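Local coordinates for phosphatidylinositol 4,5-bisphosphate-binding protein SLM1 (Saccharomyces cerevisiae, PDB 4A6H) that binds phosphatidylinositol 4,5-bisphosphate through its PH domain and acts with SLM2 as an effector of TORC2 and calcineurin signalling, mediating actin polarization, at the D-myo-inositol-4-phosphate site and the interface of chains A and B. Sequence-based numbering; all coordinates share one arbitrary frame. Chains: chain A/B, Phosphatidylinositol 4,5-bisphosphate-binding protein SLM1.

Contact 1: the D-myo-inositol-4-phosphate site. Residues chain A 15, 20-22, 76, 79, 99. With I4D (D-myo-inositol-4-phosphate), chain C.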
# COMPACT_ATOMS: atom_id res chain seq x y z
N ARG A 15 -16.78 9.41 17.65
CA ARG A 15 -17.70 9.51 18.76
C ARG A 15 -17.29 8.56 19.87
O ARG A 15 -16.93 7.40 19.62
CB ARG A 15 -19.14 9.20 18.33
CG ARG A 15 -20.15 9.50 19.44
CD ARG A 15 -21.46 8.75 19.24
NE ARG A 15 -22.14 9.15 18.01
CZ ARG A 15 -22.89 8.33 17.28
NH1 ARG A 15 -23.04 7.06 17.64
NH2 ARG A 15 -23.47 8.78 16.17
N LYS A 20 -19.71 10.52 25.57
CA LYS A 20 -20.87 11.19 24.95
C LYS A 20 -20.46 12.48 24.24
O LYS A 20 -21.12 13.51 24.35
CB LYS A 20 -21.99 11.44 25.98
CG LYS A 20 -21.70 12.52 27.02
CD LYS A 20 -22.81 12.60 28.07
CE LYS A 20 -22.45 13.56 29.20
NZ LYS A 20 -22.42 14.98 28.76
N SER A 21 -19.36 12.39 23.49
CA SER A 21 -18.85 13.53 22.75
C SER A 21 -17.95 13.03 21.63
O SER A 21 -17.58 11.86 21.58
CB SER A 21 -18.04 14.43 23.68
OG SER A 21 -17.02 13.67 24.30
N TYR A 22 -17.63 13.93 20.71
CA TYR A 22 -16.73 13.62 19.62
C TYR A 22 -15.33 14.06 19.97
O TYR A 22 -15.13 15.12 20.55
CB TYR A 22 -17.19 14.33 18.34
CG TYR A 22 -18.30 13.60 17.61
CD1 TYR A 22 -18.01 12.57 16.73
CD2 TYR A 22 -19.63 13.94 17.81
CE1 TYR A 22 -19.03 11.90 16.06
CE2 TYR A 22 -20.64 13.28 17.16
CZ TYR A 22 -20.33 12.26 16.28
OH TYR A 22 -21.34 11.60 15.62
N SER A 76 -25.97 15.81 11.04
CA SER A 76 -24.85 15.58 10.13
C SER A 76 -25.13 14.40 9.21
O SER A 76 -25.64 13.37 9.66
CB SER A 76 -23.56 15.35 10.92
OG SER A 76 -22.48 15.06 10.06
N LYS A 79 -21.32 10.81 8.46
CA LYS A 79 -20.87 9.79 9.41
C LYS A 79 -20.71 8.42 8.77
O LYS A 79 -21.40 8.10 7.79
CB LYS A 79 -21.86 9.69 10.57
CG LYS A 79 -21.86 10.90 11.48
CD LYS A 79 -22.99 10.84 12.50
CE LYS A 79 -24.19 11.60 11.96
NZ LYS A 79 -25.33 11.65 12.90
N LYS A 99 -17.04 10.93 12.08
CA LYS A 99 -17.73 12.02 11.43
C LYS A 99 -16.74 12.89 10.68
O LYS A 99 -15.77 13.38 11.25
CB LYS A 99 -18.52 12.84 12.46
CG LYS A 99 -19.26 14.03 11.86
CD LYS A 99 -20.21 14.69 12.87
CE LYS A 99 -19.47 15.38 13.98
NZ LYS A 99 -20.41 16.20 14.81
O5 I4D C . -23.90 11.04 17.47
C5 I4D C . -24.11 12.56 17.39
C6 I4D C . -24.17 13.05 15.89
O6 I4D C . -24.93 12.27 15.01
C4 I4D C . -23.84 13.43 18.73
O4 I4D C . -24.03 12.88 20.04
P4 I4D C . -22.98 12.37 21.03
O43 I4D C . -21.62 12.91 20.82
O42 I4D C . -22.90 10.91 20.99
O41 I4D C . -23.48 12.70 22.37
C3 I4D C . -24.28 14.84 18.52
O3 I4D C . -23.61 15.65 19.47
C2 I4D C . -23.97 15.33 17.10
O2 I4D C . -22.92 16.26 16.96
C1 I4D C . -24.25 14.55 15.76
O1 I4D C . -24.04 15.23 14.49
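A:Arg15 and A:Tyr22 cover the inositol phosphate about equally, at the non-canonical site of the PH domain, on the outer side of the turn between strands 8-16 and 21-29. Strands 79-84 and 95-99 and the loop residues A:Lys20 and A:Ser76 complete it. The A:Arg15 side chain leaves with CG anti to the backbone N (chi1 -172°) and bends at chi3, which turns the guanidinium toward the inositol. The ligand is poorly ordered, so lengths are approximate: NE and NH2 are both directed at the 5-hydroxyl O5 of I4D, each at 2.6 Å, an over-tight fit. NE further makes a salt bridge to O42 of the 4-phosphate at 3.5 Å; a long flexible cation suits this double duty. The carbonyl O of poorly ordered A:Lys20 lies 3.2 Å from phosphate O41, but pairing two acceptors suggests no bond.

A:Tyr22 stands edge-on to the inositol ring, with I4D C6 in the plane of its ring at that edge. Its CE2 packs against I4D C5 at 3.6 Å, and the phenol OH receives a weak hydrogen bond from O5. The tyrosine ring is held upright between two aliphatic chains: A:Arg15 CG lies over the rim of one face, and A:Lys99 CE lies 3.8 Å above the centre of the other. A:Lys99, bent at chi3, brings NZ to the 2-hydroxyl O2 for a weak bond at 3.3 Å, probably adding positive potential suited to an anionic headgroup. A:Lys79 likewise points its ammonium at O6, but the modelled separation is too short to interpret.

Contact 2: the interface of chains A and B. Residues chain A 53, 55-56, 86-89; chain B 43-44, 46-47.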
# COMPACT_ATOMS: atom_id res chain seq x y z
N ALA A 53 -5.73 -1.91 12.85
CA ALA A 53 -5.36 -2.85 11.79
C ALA A 53 -6.51 -3.10 10.83
O ALA A 53 -7.55 -3.59 11.24
CB ALA A 53 -4.90 -4.15 12.40
N SER A 55 -6.84 -5.26 8.56
CA SER A 55 -7.07 -6.69 8.31
C SER A 55 -8.22 -7.20 9.15
O SER A 55 -8.82 -8.23 8.83
CB SER A 55 -5.81 -7.48 8.65
OG SER A 55 -5.51 -7.39 10.03
N GLU A 56 -8.54 -6.51 10.24
CA GLU A 56 -9.60 -6.97 11.11
C GLU A 56 -10.68 -5.92 11.36
O GLU A 56 -11.38 -5.98 12.37
CB GLU A 56 -9.05 -7.52 12.43
CG GLU A 56 -8.13 -8.74 12.27
CD GLU A 56 -8.80 -9.92 11.57
OE1 GLU A 56 -10.05 -10.02 11.60
OE2 GLU A 56 -8.07 -10.74 10.98
N GLN A 86 -12.28 -8.46 15.26
CA GLN A 86 -11.44 -9.12 16.24
C GLN A 86 -11.08 -8.16 17.37
O GLN A 86 -11.12 -6.94 17.19
CB GLN A 86 -10.16 -9.64 15.57
CG GLN A 86 -9.37 -10.59 16.45
CD GLN A 86 -10.25 -11.66 17.05
OE1 GLN A 86 -10.68 -11.56 18.20
NE2 GLN A 86 -10.54 -12.69 16.27
N ASN A 87 -10.72 -8.71 18.52
CA ASN A 87 -10.26 -7.89 19.63
C ASN A 87 -8.94 -7.21 19.31
O ASN A 87 -7.96 -7.86 18.96
CB ASN A 87 -10.08 -8.74 20.90
CG ASN A 87 -11.39 -9.29 21.42
OD1 ASN A 87 -12.36 -8.55 21.58
ND2 ASN A 87 -11.41 -10.58 21.71
N GLY A 88 -8.92 -5.89 19.43
CA GLY A 88 -7.70 -5.12 19.25
C GLY A 88 -7.87 -3.81 20.00
O GLY A 88 -8.03 -3.81 21.22
N ILE A 89 -7.85 -2.70 19.27
CA ILE A 89 -8.17 -1.40 19.86
C ILE A 89 -9.64 -1.39 20.23
O ILE A 89 -10.04 -0.81 21.25
CB ILE A 89 -7.90 -0.26 18.85
CG1 ILE A 89 -6.41 -0.20 18.49
CG2 ILE A 89 -8.38 1.08 19.39
CD1 ILE A 89 -5.52 0.11 19.67
N LYS B 43 -3.12 -12.22 12.85
CA LYS B 43 -4.58 -12.17 12.83
C LYS B 43 -5.21 -11.89 14.20
O LYS B 43 -6.34 -11.41 14.29
CB LYS B 43 -5.14 -13.46 12.23
CG LYS B 43 -4.64 -13.73 10.82
CD LYS B 43 -5.15 -15.06 10.29
CE LYS B 43 -4.55 -15.41 8.94
NZ LYS B 43 -4.87 -16.81 8.55
N LYS B 44 -4.48 -12.18 15.27
CA LYS B 44 -5.02 -12.02 16.62
C LYS B 44 -4.25 -11.00 17.46
O LYS B 44 -4.72 -10.55 18.50
CB LYS B 44 -5.04 -13.37 17.34
N LEU B 46 -2.95 -7.55 17.15
CA LEU B 46 -3.24 -6.51 16.16
C LEU B 46 -2.70 -5.15 16.50
O LEU B 46 -2.65 -4.26 15.65
CB LEU B 46 -4.76 -6.39 15.98
CG LEU B 46 -5.44 -7.66 15.46
CD1 LEU B 46 -6.96 -7.51 15.42
CD2 LEU B 46 -4.89 -8.01 14.08
N VAL B 47 -2.33 -4.98 17.76
CA VAL B 47 -1.94 -3.67 18.27
C VAL B 47 -0.44 -3.64 18.52
O VAL B 47 0.07 -4.35 19.39
CB VAL B 47 -2.68 -3.35 19.59
CG1 VAL B 47 -2.38 -1.94 20.06
CG2 VAL B 47 -4.18 -3.55 19.41
O HOH W 1 -4.91 -2.55 15.56
O HOH W 2 -5.02 -7.55 19.29
O HOH W 3 -7.36 -10.43 19.02
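B:Leu46 is the apolar centre of this interface between two copies of the PH domain, related by two-fold symmetry, which may be a crystal contact. It lies on the loop that follows strand 33-37 and reaches across to chain A. CG sits anti to its own carbonyl carbon (chi1 -62°), and the branched tip carries two methyls into the partner. CD1 enters between the aliphatic stems of two polar residues, meeting A:Glu56 CG at 3.6 Å and A:Gln86 CB at 3.8 Å; the B:Leu46 side chain crosses those of A:Glu56 and A:Gln86 at about a right angle. CD2 also rests on A:Glu56 CG. Glutamate and glutamine suit this place because their methylenes offer apolar surface while their polar ends can turn aside. Both are bent at chi2, and the A:Glu56 carboxylate turns away from the leucine toward B:Lys43.

Beside this knob, B:Val47 spreads its two branches. CG1, anti to the backbone N (chi1 -175°), touches A:Ile89 CD1 at 3.8 Å, whereas CG2 lies against the main chain of A:Gly88, 3.7 Å from its C. With no side chain, A:Gly88 lets the methyl come right up to the backbone.

Farther out, backbone polar groups meet through water. One water joins A:Ala53 N to B:Leu46 O. Two others bridge A:Asn87 O and B:Lys44 O, and one of this pair also bonds B:Leu46 N. A:Gln86 OE1 accepts from A:Asn87 N at 2.9 Å, with the donor above the carbonyl plane, which probably steadies the loop.

Contact 1 and contact 2 are about 23 Å apart, measured between the centres of their C-alpha atoms, and have no residue in common. They are nevertheless tied by one piece of chain: strand 79-84 starts at A:Lys79 in contact 1 and runs on into the loop 86-89 of contact 2, from which strand 95-99 returns to A:Lys99. Pairing therefore need not block the site of contact 1. The loop carrying Leu46, central to contact 2, also lines the other inositol phosphate pocket, which pairing might affect. The pair is part of a deposited assembly of four copies and may reflect packing.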